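Local coordinates for non-toxic crystal protein (Bacillus thuringiensis, PDB 2D42) that is of unknown function and non-toxic, but closely resembles aerolysin-type beta-pore-forming toxins in structure, at residues M14-S19 with I179-T184; S27-D30 with P34-I37; N106-F109 with L114-R117; I118-A123 with G226-Q231; V202-G207 with I213-N218. All blocks are in the same frame, centred on the assembly; numbering follows the deposited sequence.

Contact 1: M14-S19 with I179-T184; sequences MQYANS and IRYYRT
Tyr181 of strand 179-184 reaches across to helix residues 14-19 and meets Tyr16 and Ala17. Its CB leaves the strand toward the helix, and the ring follows with CG anti to the carbonyl carbon (chi1 -52°). CD1 is the first ring atom to touch the helix, lying 3.9 Å from Ala17 CB. CE1 is as far from the same methyl and also nears Tyr16 CD2. CE2 on the other side of the ring meets Tyr16 CD2 and CE2. Further out, Tyr181 CZ is 3.2 Å from Tyr16 CD2. At the tip, Tyr181 OH comes within 3.0 Å of Tyr16 CD2 and also sits near Tyr16 CG and CB. The two ring planes are 28° apart, but the rings are slid so far that they barely overlap. Their centroids are 5.1 Å apart. The hydroxyl is not left to the carbon atoms alone, since Tyr181 OH is hydrogen-bonded to Gln195 OE1 on strand 189-198. Ile179 CG2, two residues back on the same strand, lies over one face of the Tyr181 ring near its rim. The contact is plain helix-on-sheet packing: helix 5-19 lies against the end of the long strand 150-185, far from the centre of this elongated chain.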
# COMPACT_ATOMS: atom_id res chain seq x y z
N MET A 14 -23.72 1.38 -25.87
CA MET A 14 -23.64 1.16 -27.31
C MET A 14 -24.32 -0.14 -27.73
O MET A 14 -24.98 -0.18 -28.76
CB MET A 14 -22.18 1.18 -27.75
CG MET A 14 -21.59 2.58 -27.70
SD MET A 14 -19.88 2.65 -28.22
CE MET A 14 -20.06 2.33 -30.00
N GLN A 15 -24.18 -1.19 -26.92
CA GLN A 15 -24.80 -2.47 -27.23
C GLN A 15 -26.30 -2.40 -26.97
O GLN A 15 -27.10 -2.96 -27.72
CB GLN A 15 -24.18 -3.61 -26.40
CG GLN A 15 -24.41 -3.53 -24.88
CD GLN A 15 -25.71 -4.19 -24.41
OE1 GLN A 15 -26.04 -4.15 -23.22
NE2 GLN A 15 -26.44 -4.80 -25.34
N TYR A 16 -26.68 -1.69 -25.91
CA TYR A 16 -28.08 -1.54 -25.56
C TYR A 16 -28.81 -0.80 -26.68
O TYR A 16 -29.93 -1.15 -27.05
CB TYR A 16 -28.20 -0.75 -24.26
CG TYR A 16 -29.61 -0.64 -23.72
CD1 TYR A 16 -30.10 -1.55 -22.79
CD2 TYR A 16 -30.43 0.41 -24.11
CE1 TYR A 16 -31.37 -1.41 -22.25
CE2 TYR A 16 -31.71 0.56 -23.59
CZ TYR A 16 -32.17 -0.35 -22.66
OH TYR A 16 -33.42 -0.18 -22.11
N ALA A 17 -28.15 0.22 -27.22
CA ALA A 17 -28.70 1.04 -28.30
C ALA A 17 -28.99 0.19 -29.54
O ALA A 17 -30.10 0.21 -30.08
CB ALA A 17 -27.73 2.16 -28.66
N ASN A 18 -27.98 -0.53 -30.00
CA ASN A 18 -28.13 -1.38 -31.16
C ASN A 18 -29.25 -2.39 -30.90
O ASN A 18 -30.06 -2.69 -31.78
CB ASN A 18 -26.83 -2.13 -31.44
CG ASN A 18 -26.99 -3.16 -32.53
OD1 ASN A 18 -27.16 -2.83 -33.70
ND2 ASN A 18 -26.94 -4.43 -32.14
N SER A 19 -29.27 -2.90 -29.68
CA SER A 19 -30.25 -3.89 -29.26
C SER A 19 -31.69 -3.38 -29.21
O SER A 19 -32.63 -4.14 -29.44
CB SER A 19 -29.86 -4.43 -27.88
OG SER A 19 -30.79 -5.39 -27.43
N ILE A 179 -27.29 7.18 -19.27
CA ILE A 179 -27.11 6.97 -20.69
C ILE A 179 -28.21 7.66 -21.49
O ILE A 179 -29.39 7.51 -21.20
CB ILE A 179 -27.12 5.47 -21.04
CG1 ILE A 179 -26.03 4.74 -20.24
CG2 ILE A 179 -26.90 5.29 -22.53
CD1 ILE A 179 -26.04 3.23 -20.42
N ARG A 180 -27.80 8.42 -22.50
CA ARG A 180 -28.73 9.14 -23.35
C ARG A 180 -28.85 8.50 -24.72
O ARG A 180 -27.86 8.28 -25.41
CB ARG A 180 -28.27 10.59 -23.52
CG ARG A 180 -28.24 11.36 -22.22
CD ARG A 180 -27.89 12.82 -22.44
NE ARG A 180 -28.46 13.62 -21.38
CZ ARG A 180 -29.76 13.78 -21.19
NH1 ARG A 180 -30.63 13.21 -22.02
NH2 ARG A 180 -30.20 14.50 -20.17
N TYR A 181 -30.08 8.19 -25.11
CA TYR A 181 -30.37 7.57 -26.40
C TYR A 181 -31.45 8.39 -27.09
O TYR A 181 -32.16 9.17 -26.45
CB TYR A 181 -30.97 6.18 -26.23
CG TYR A 181 -30.22 5.22 -25.36
CD1 TYR A 181 -29.14 4.50 -25.86
CD2 TYR A 181 -30.66 4.95 -24.06
CE1 TYR A 181 -28.52 3.52 -25.09
CE2 TYR A 181 -30.04 3.97 -23.28
CZ TYR A 181 -28.98 3.26 -23.81
OH TYR A 181 -28.38 2.28 -23.05
N TYR A 182 -31.59 8.21 -28.40
CA TYR A 182 -32.65 8.90 -29.10
C TYR A 182 -33.11 8.15 -30.33
O TYR A 182 -32.36 7.35 -30.91
CB TYR A 182 -32.24 10.33 -29.49
CG TYR A 182 -31.07 10.43 -30.43
CD1 TYR A 182 -29.77 10.47 -29.94
CD2 TYR A 182 -31.27 10.52 -31.81
CE1 TYR A 182 -28.69 10.61 -30.79
CE2 TYR A 182 -30.18 10.66 -32.68
CZ TYR A 182 -28.90 10.70 -32.16
OH TYR A 182 -27.82 10.85 -33.00
N ARG A 183 -34.36 8.39 -30.68
CA ARG A 183 -34.98 7.80 -31.85
C ARG A 183 -35.23 8.95 -32.81
O ARG A 183 -35.92 9.91 -32.47
CB ARG A 183 -36.33 7.17 -31.52
CG ARG A 183 -36.29 5.75 -31.02
CD ARG A 183 -37.72 5.28 -30.83
NE ARG A 183 -38.46 5.25 -32.09
CZ ARG A 183 -39.73 5.62 -32.22
NH1 ARG A 183 -40.40 6.05 -31.16
NH2 ARG A 183 -40.34 5.54 -33.39
N THR A 184 -34.64 8.86 -33.99
CA THR A 184 -34.80 9.87 -35.01
C THR A 184 -36.21 9.74 -35.57
O THR A 184 -36.67 8.64 -35.85
CB THR A 184 -33.78 9.66 -36.13
OG1 THR A 184 -32.46 9.85 -35.60
CG2 THR A 184 -34.01 10.63 -37.28

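Contact 2: S27-D30 with P34-I37; sequences SYSD and PIRI
Ser29 carries its OG anti to the backbone N (chi1 176°), and this turns the hydroxyl toward Pro34 and Ile35. In Ile35, CG1 is anti to the carbonyl carbon (chi1 -69°), and the chain runs on extended to CD1. This lets CD1 come within 4.2 Å of Ser29 CB. The main bond runs from backbone to side chain: Ile35 N donates to Ser29 OG at 2.9 Å, with an N-H...O angle of 158°. The same OG also lies close to carbon, 3.2 Å from Pro34 CA and a little further from Pro34 CB. A water adds a second link between the segments. It donates to Ile35 O at 2.6 Å and is also hydrogen-bonded to Ser29 OG, at 3.2 Å. The serine hydroxyl thus serves both the N-H and, through water, the carbonyl of one residue. Next to it, Asp30 O lies 2.7 Å from Pro34 N, but the proline nitrogen has no hydrogen to share. The Pro34 ring lies against that carbonyl through CB and CD. The Asp30 carboxylate is held from outside the two segments: OD1 accepts from Thr32 N in the short link, and OD2 forms a salt bridge with Arg196 NE. The contact closes the turn between strands 23-29 and 36-43. Both strands pair antiparallel with strand 150-185, through Tyr28 and Arg36, and the backbone pairing carries on to Asp30 just past the first strand, while Ile35 packs on Leu5 and Leu6 of helix 5-19.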
# COMPACT_ATOMS: atom_id res chain seq x y z
N SER A 27 -23.09 9.05 -22.36
CA SER A 27 -23.26 8.44 -21.05
C SER A 27 -22.26 9.06 -20.09
O SER A 27 -21.18 9.51 -20.50
CB SER A 27 -23.08 6.92 -21.11
OG SER A 27 -21.78 6.55 -21.52
N TYR A 28 -22.62 9.09 -18.81
CA TYR A 28 -21.76 9.66 -17.78
C TYR A 28 -22.22 9.20 -16.41
O TYR A 28 -23.28 8.59 -16.27
CB TYR A 28 -21.80 11.19 -17.87
CG TYR A 28 -23.19 11.75 -18.06
CD1 TYR A 28 -24.05 11.95 -16.98
CD2 TYR A 28 -23.67 12.06 -19.34
CE1 TYR A 28 -25.35 12.43 -17.16
CE2 TYR A 28 -24.97 12.54 -19.53
CZ TYR A 28 -25.80 12.72 -18.43
OH TYR A 28 -27.08 13.20 -18.61
N SER A 29 -21.42 9.48 -15.39
CA SER A 29 -21.76 9.10 -14.02
C SER A 29 -22.90 9.97 -13.49
O SER A 29 -22.99 11.15 -13.81
CB SER A 29 -20.53 9.27 -13.12
OG SER A 29 -20.86 8.99 -11.77
N ASP A 30 -23.77 9.37 -12.68
CA ASP A 30 -24.91 10.06 -12.09
C ASP A 30 -24.51 10.86 -10.85
O ASP A 30 -24.18 10.29 -9.81
CB ASP A 30 -25.98 9.04 -11.71
CG ASP A 30 -27.15 9.65 -10.98
OD1 ASP A 30 -27.25 10.89 -10.93
OD2 ASP A 30 -27.99 8.88 -10.47
N PRO A 34 -23.10 8.80 -7.85
CA PRO A 34 -22.01 8.51 -8.79
C PRO A 34 -21.39 7.13 -8.75
O PRO A 34 -21.42 6.44 -7.73
CB PRO A 34 -20.99 9.59 -8.47
CG PRO A 34 -21.17 9.78 -6.99
CD PRO A 34 -22.68 9.79 -6.85
N ILE A 35 -20.85 6.73 -9.90
CA ILE A 35 -20.16 5.45 -10.01
C ILE A 35 -19.01 5.67 -9.04
O ILE A 35 -18.30 6.65 -9.16
CB ILE A 35 -19.59 5.26 -11.43
CG1 ILE A 35 -20.73 5.08 -12.43
CG2 ILE A 35 -18.64 4.06 -11.45
CD1 ILE A 35 -20.28 5.15 -13.87
N ARG A 36 -18.84 4.78 -8.08
CA ARG A 36 -17.76 4.99 -7.14
C ARG A 36 -16.98 3.75 -6.75
O ARG A 36 -17.43 2.62 -6.93
CB ARG A 36 -18.28 5.68 -5.88
CG ARG A 36 -19.01 4.78 -4.92
CD ARG A 36 -19.19 5.44 -3.54
NE ARG A 36 -19.96 6.68 -3.62
CZ ARG A 36 -19.46 7.90 -3.45
NH1 ARG A 36 -18.17 8.07 -3.18
NH2 ARG A 36 -20.25 8.96 -3.55
N ILE A 37 -15.81 4.00 -6.18
CA ILE A 37 -14.91 2.97 -5.71
C ILE A 37 -14.78 3.24 -4.22
O ILE A 37 -14.49 4.36 -3.82
CB ILE A 37 -13.53 3.11 -6.40
CG1 ILE A 37 -13.61 2.53 -7.81
CG2 ILE A 37 -12.44 2.42 -5.56
CD1 ILE A 37 -12.41 2.87 -8.68
O HOH W 1 -17.95 8.79 -10.51

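Contact 3: N106-F109 with L114-R117; sequences NLFF and LSGR
The Phe109 ring meets strand 114-117 with its edge, not its faces. Leu114 O and Gly116 N both lie at this edge near the ring plane, and Phe109 CD2 is 3.5 Å from Leu114 O. Phe108 also turns an edge across, with Ser115 OG in its plane, 3.4 Å from CD1. The two rings belong to a beta hairpin made of strands 101-109 and 114-122. Their axes are 149° apart in direction over these segments. A comparable hairpin probably enters the membrane in toxic ETX-type relatives. Phe109 and Leu107 share one sheet face with Leu114. Asn106, Phe108, Ser115 and Arg117 lie on the other. Leu107 with Gly116 and Phe109 with Leu114 are the hydrogen-bonded pairs. Gly116 N donates to Leu107 O at 2.8 Å, and the return bond from Leu107 N to Gly116 O is more bent (137°). Phe109 N to Leu114 O is 2.8 Å, whereas the bond from Leu114 N to Phe109 O is weak. Gly116 has no side chain, which leaves room for the edge of Phe109. Outside the hairpin, Phe109 packs on Val49, Ile232 and Leu234. In the non-hydrogen-bonded pair at the other end, Asn106 and Arg117 lie side by side. Their amide and guanidinium planes are 85° apart, and the amide oxygen meets the aliphatic stem instead: Asn106 OD1 is 3.2 Å from Arg117 CG.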
# COMPACT_ATOMS: atom_id res chain seq x y z
N ASN A 106 1.13 -7.21 8.43
CA ASN A 106 1.97 -7.75 9.48
C ASN A 106 2.82 -8.85 8.87
O ASN A 106 2.42 -10.01 8.81
CB ASN A 106 1.11 -8.32 10.61
CG ASN A 106 0.38 -7.24 11.38
OD1 ASN A 106 0.99 -6.32 11.92
ND2 ASN A 106 -0.95 -7.34 11.43
N LEU A 107 3.99 -8.47 8.38
CA LEU A 107 4.88 -9.44 7.76
C LEU A 107 5.74 -10.17 8.78
O LEU A 107 6.02 -9.64 9.86
CB LEU A 107 5.77 -8.73 6.73
CG LEU A 107 5.04 -8.01 5.59
CD1 LEU A 107 6.07 -7.35 4.67
CD2 LEU A 107 4.20 -9.00 4.80
N PHE A 108 6.15 -11.38 8.45
CA PHE A 108 7.01 -12.16 9.34
C PHE A 108 8.33 -12.35 8.62
O PHE A 108 8.38 -12.88 7.51
CB PHE A 108 6.39 -13.52 9.66
CG PHE A 108 7.21 -14.33 10.63
CD1 PHE A 108 7.41 -13.89 11.94
CD2 PHE A 108 7.81 -15.53 10.22
CE1 PHE A 108 8.18 -14.63 12.83
CE2 PHE A 108 8.59 -16.28 11.11
CZ PHE A 108 8.78 -15.83 12.42
N PHE A 109 9.41 -11.93 9.26
CA PHE A 109 10.72 -12.04 8.64
C PHE A 109 11.39 -13.31 9.15
O PHE A 109 12.11 -13.32 10.16
CB PHE A 109 11.49 -10.75 8.93
CG PHE A 109 10.88 -9.54 8.25
CD1 PHE A 109 11.39 -9.08 7.04
CD2 PHE A 109 9.74 -8.92 8.78
CE1 PHE A 109 10.78 -8.03 6.36
CE2 PHE A 109 9.12 -7.86 8.11
CZ PHE A 109 9.64 -7.41 6.89
N LEU A 114 11.16 -12.58 13.38
CA LEU A 114 10.51 -11.40 13.95
C LEU A 114 9.46 -10.83 13.00
O LEU A 114 9.66 -10.77 11.79
CB LEU A 114 11.57 -10.34 14.23
CG LEU A 114 11.50 -9.55 15.53
CD1 LEU A 114 11.42 -10.50 16.72
CD2 LEU A 114 12.74 -8.68 15.64
N SER A 115 8.32 -10.42 13.56
CA SER A 115 7.29 -9.82 12.73
C SER A 115 7.57 -8.33 12.63
O SER A 115 8.22 -7.76 13.51
CB SER A 115 5.89 -10.04 13.34
OG SER A 115 5.52 -11.40 13.20
N GLY A 116 7.11 -7.74 11.54
CA GLY A 116 7.26 -6.32 11.31
C GLY A 116 6.00 -5.82 10.59
O GLY A 116 5.59 -6.39 9.58
N ARG A 117 5.36 -4.79 11.12
CA ARG A 117 4.15 -4.27 10.48
C ARG A 117 4.58 -3.17 9.51
O ARG A 117 5.15 -2.17 9.93
CB ARG A 117 3.19 -3.66 11.52
CG ARG A 117 1.78 -3.38 10.98
CD ARG A 117 0.90 -2.66 12.01
NE ARG A 117 1.03 -1.21 11.89
CZ ARG A 117 1.39 -0.39 12.87
NH1 ARG A 117 1.66 -0.86 14.08
NH2 ARG A 117 1.48 0.91 12.63

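Contact 4: I118-A123 with G226-Q231; sequences IAFEGA and GTISGQ
Ile228 touches Ile118 and Phe120 with two different branches. In Ile228, CG1 sits between the backbone N and the carbonyl carbon (chi1 59°), and chi2 is extended, carrying CD1 forward from the strand. CG2 is left anti to the carbonyl carbon. Ile118 has the same rotamer. The two isoleucines point at each other, tip to tip. Their CD1 atoms meet, Ile118 CD1 to Ile228 CD1, at 3.7 Å. Phe120 also places CG between N and the carbonyl carbon (chi1 63°). Its ring crosses the Ile228 side chain at about a right angle and takes the CG2 methyl over one face. Ile228 CG2 is 3.9 Å from the ring centroid and 25° off the normal, a CH-pi contact. The methyl is displaced toward the rim, with Phe120 CE1 the ring atom nearest Ile228 CG2, at 3.6 Å. Ile228 CD1 also brushes Phe120 CE2, so this one side chain spans both partners. All three residues are buried, and no hydrogen bond joins the two segments. Tyr103 meets the Phe120 ring from strand 101-109. This is face-to-face packing of two sheets: the hairpin strand 114-122 lies over the long strand 219-244, as in a beta sandwich core.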
# COMPACT_ATOMS: atom_id res chain seq x y z
N ILE A 118 4.32 -3.36 8.22
CA ILE A 118 4.69 -2.35 7.25
C ILE A 118 3.47 -1.50 6.89
O ILE A 118 2.33 -1.90 7.14
CB ILE A 118 5.21 -2.95 5.93
CG1 ILE A 118 4.08 -3.71 5.23
CG2 ILE A 118 6.41 -3.87 6.19
CD1 ILE A 118 4.35 -3.98 3.78
N ALA A 119 3.74 -0.34 6.31
CA ALA A 119 2.69 0.58 5.88
C ALA A 119 3.08 0.99 4.47
O ALA A 119 4.27 1.16 4.17
CB ALA A 119 2.64 1.80 6.80
N PHE A 120 2.07 1.13 3.61
CA PHE A 120 2.31 1.55 2.24
C PHE A 120 1.11 2.25 1.64
O PHE A 120 -0.01 2.18 2.19
CB PHE A 120 2.74 0.34 1.38
CG PHE A 120 1.69 -0.74 1.24
CD1 PHE A 120 0.89 -0.81 0.10
CD2 PHE A 120 1.54 -1.72 2.21
CE1 PHE A 120 -0.02 -1.86 -0.08
CE2 PHE A 120 0.64 -2.77 2.05
CZ PHE A 120 -0.15 -2.84 0.90
N GLU A 121 1.34 2.97 0.55
CA GLU A 121 0.27 3.68 -0.13
C GLU A 121 0.24 3.20 -1.57
O GLU A 121 1.25 2.74 -2.11
CB GLU A 121 0.49 5.20 -0.11
CG GLU A 121 0.41 5.82 1.27
CD GLU A 121 0.58 7.33 1.23
OE1 GLU A 121 1.16 7.85 0.25
OE2 GLU A 121 0.14 8.01 2.18
N GLY A 122 -0.93 3.31 -2.19
CA GLY A 122 -1.06 2.87 -3.57
C GLY A 122 -2.41 3.26 -4.13
O GLY A 122 -3.33 3.63 -3.39
N ALA A 123 -2.53 3.19 -5.45
CA ALA A 123 -3.77 3.53 -6.13
C ALA A 123 -4.17 2.36 -7.00
O ALA A 123 -3.38 1.88 -7.81
CB ALA A 123 -3.56 4.79 -6.98
N GLY A 226 -1.45 -6.38 -7.52
CA GLY A 226 -0.36 -5.44 -7.59
C GLY A 226 0.90 -6.02 -6.97
O GLY A 226 1.03 -7.24 -6.83
N THR A 227 1.83 -5.16 -6.59
CA THR A 227 3.06 -5.60 -5.94
C THR A 227 3.52 -4.48 -5.01
O THR A 227 3.12 -3.34 -5.17
CB THR A 227 4.21 -5.86 -6.96
OG1 THR A 227 4.51 -4.64 -7.64
CG2 THR A 227 3.81 -6.92 -7.97
N ILE A 228 4.34 -4.83 -4.03
CA ILE A 228 4.90 -3.84 -3.11
C ILE A 228 6.30 -4.32 -2.78
O ILE A 228 6.58 -5.51 -2.82
CB ILE A 228 4.13 -3.73 -1.78
CG1 ILE A 228 4.12 -5.08 -1.06
CG2 ILE A 228 2.72 -3.21 -2.02
CD1 ILE A 228 3.53 -5.02 0.32
N SER A 229 7.18 -3.38 -2.46
CA SER A 229 8.54 -3.71 -2.11
C SER A 229 9.01 -2.63 -1.16
O SER A 229 8.53 -1.50 -1.22
CB SER A 229 9.43 -3.75 -3.35
OG SER A 229 9.56 -2.45 -3.89
N GLY A 230 9.94 -2.97 -0.28
CA GLY A 230 10.44 -1.97 0.64
C GLY A 230 11.32 -2.51 1.73
O GLY A 230 11.72 -3.68 1.72
N GLN A 231 11.62 -1.65 2.69
CA GLN A 231 12.46 -2.03 3.82
C GLN A 231 11.85 -1.50 5.10
O GLN A 231 11.07 -0.55 5.07
CB GLN A 231 13.86 -1.45 3.64
CG GLN A 231 14.59 -2.02 2.45
CD GLN A 231 15.81 -1.19 2.07
OE1 GLN A 231 16.78 -1.72 1.52
NE2 GLN A 231 15.76 0.10 2.35

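Contact 5: V202-G207 with I213-N218; sequences VLQANG and ISKEQN
Gln204 of helix 199-206 meets Ile213 and Lys215, and Leu203 beside it also meets Ile213. The apolar part is small: Ile213 CD1 lies 4.2 Å from Leu203 CB. Leu203 and Ile213 both also pack on Ala220 of strand 219-244. The polar part lies further out, where the side chains of Gln204 and Lys215 cross at about a right angle. Gln204 CG is anti to the backbone N (chi1 -167°), and its extended chain carries the amide away from the helix. Lys215 bends at chi2 (69°), which turns its end back toward the amide. Gln204 NE2 lies 2.7 Å from Lys215 NZ, but both are donors, so the modelled amide orientation is doubtful. The amide end also lies near Ile213, with Gln204 NE2 as modelled 3.8 Å from Ile213 CG1. Within 213-218, two hydrogen bonds shape one turn. Ser214 OG accepts from Gln217 N at 3.2 Å, an ST motif, and Asn218 N donates to Lys215 O at 2.9 Å in a type I turn. Gly207, at positive phi, is the C-prime residue of the Schellman motif that ends the helix. The contact thus joins a capped helix end to the beta hairpin formed by strands 211-214 and 219-244.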
# COMPACT_ATOMS: atom_id res chain seq x y z
N VAL A 202 -24.26 -3.08 -15.53
CA VAL A 202 -23.37 -2.82 -16.65
C VAL A 202 -22.25 -3.86 -16.67
O VAL A 202 -21.95 -4.46 -17.71
CB VAL A 202 -22.73 -1.41 -16.53
CG1 VAL A 202 -21.63 -1.24 -17.57
CG2 VAL A 202 -23.79 -0.35 -16.72
N LEU A 203 -21.63 -4.07 -15.51
CA LEU A 203 -20.54 -5.03 -15.35
C LEU A 203 -21.02 -6.44 -15.63
O LEU A 203 -20.32 -7.24 -16.26
CB LEU A 203 -19.96 -4.95 -13.93
CG LEU A 203 -19.32 -3.60 -13.57
CD1 LEU A 203 -19.06 -3.52 -12.08
CD2 LEU A 203 -18.03 -3.43 -14.35
N GLN A 204 -22.21 -6.76 -15.15
CA GLN A 204 -22.75 -8.09 -15.37
C GLN A 204 -23.04 -8.31 -16.85
O GLN A 204 -22.69 -9.35 -17.41
CB GLN A 204 -24.02 -8.28 -14.54
CG GLN A 204 -24.46 -9.72 -14.47
CD GLN A 204 -25.23 -10.00 -13.21
OE1 GLN A 204 -26.27 -9.41 -12.95
NE2 GLN A 204 -24.70 -10.91 -12.40
N ALA A 205 -23.65 -7.32 -17.47
CA ALA A 205 -24.00 -7.41 -18.88
C ALA A 205 -22.74 -7.48 -19.75
O ALA A 205 -22.69 -8.24 -20.71
CB ALA A 205 -24.84 -6.21 -19.29
N ASN A 206 -21.74 -6.68 -19.40
CA ASN A 206 -20.49 -6.65 -20.16
C ASN A 206 -19.59 -7.86 -19.91
O ASN A 206 -18.70 -8.16 -20.71
CB ASN A 206 -19.70 -5.38 -19.83
CG ASN A 206 -20.32 -4.13 -20.41
OD1 ASN A 206 -21.36 -4.19 -21.09
ND2 ASN A 206 -19.70 -2.99 -20.16
N GLY A 207 -19.82 -8.54 -18.79
CA GLY A 207 -18.99 -9.68 -18.46
C GLY A 207 -17.61 -9.19 -18.05
O GLY A 207 -16.63 -9.94 -18.11
N ILE A 213 -20.72 -10.04 -8.66
CA ILE A 213 -21.87 -9.16 -8.44
C ILE A 213 -22.82 -9.60 -7.34
O ILE A 213 -23.12 -10.78 -7.20
CB ILE A 213 -22.71 -9.04 -9.73
CG1 ILE A 213 -21.80 -8.97 -10.96
CG2 ILE A 213 -23.63 -7.82 -9.62
CD1 ILE A 213 -20.84 -7.81 -10.99
N SER A 214 -23.33 -8.64 -6.58
CA SER A 214 -24.28 -8.95 -5.53
C SER A 214 -25.53 -8.07 -5.63
O SER A 214 -25.53 -6.94 -5.13
CB SER A 214 -23.65 -8.76 -4.15
OG SER A 214 -24.59 -9.04 -3.13
N LYS A 215 -26.58 -8.57 -6.27
CA LYS A 215 -27.81 -7.79 -6.38
C LYS A 215 -28.26 -7.49 -4.96
O LYS A 215 -28.66 -6.37 -4.64
CB LYS A 215 -28.91 -8.58 -7.10
CG LYS A 215 -28.62 -8.88 -8.56
CD LYS A 215 -27.48 -9.87 -8.70
CE LYS A 215 -27.23 -10.24 -10.15
NZ LYS A 215 -26.19 -11.30 -10.24
N GLU A 216 -28.18 -8.51 -4.10
CA GLU A 216 -28.57 -8.38 -2.70
C GLU A 216 -28.04 -7.09 -2.08
O GLU A 216 -28.81 -6.27 -1.59
CB GLU A 216 -28.05 -9.57 -1.89
CG GLU A 216 -28.77 -10.90 -2.12
CD GLU A 216 -28.53 -11.49 -3.50
OE1 GLU A 216 -27.35 -11.57 -3.92
OE2 GLU A 216 -29.52 -11.88 -4.15
N GLN A 217 -26.72 -6.91 -2.12
CA GLN A 217 -26.09 -5.74 -1.54
C GLN A 217 -25.96 -4.58 -2.52
O GLN A 217 -25.38 -3.54 -2.19
CB GLN A 217 -24.71 -6.11 -0.99
CG GLN A 217 -24.72 -7.30 -0.05
CD GLN A 217 -23.34 -7.62 0.50
OE1 GLN A 217 -22.80 -6.88 1.32
NE2 GLN A 217 -22.76 -8.73 0.05
N ASN A 218 -26.48 -4.77 -3.72
CA ASN A 218 -26.45 -3.74 -4.75
C ASN A 218 -25.03 -3.20 -4.98
O ASN A 218 -24.80 -2.00 -5.01
CB ASN A 218 -27.39 -2.60 -4.36
CG ASN A 218 -27.48 -1.53 -5.41
OD1 ASN A 218 -27.65 -1.83 -6.60
ND2 ASN A 218 -27.35 -0.28 -5.00

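How the contacts relate
Contacts 1 and 4 are buried, while contacts 2, 3 and 5 are only partly so. Contact 4 lies near the chain centre and is wholly apolar. Contact 1 is far out and aromatic, with a hydroxyl satisfied from a neighbouring strand, 189-198. Contacts 3 and 4 share strand 114-122 and touch through Leu107 and Ile118: one pairs the hairpin by backbone bonds, the other packs it on strand 219-244. Contacts 1 and 2 meet where Ile179 packs on Ser27, and both reach strand 150-185. Contact 2 is polar, made by a serine hydroxyl and a water. Contact 5 combines sparse apolar packing with exposed polar ends, its centre about 15 Å from that of contact 2.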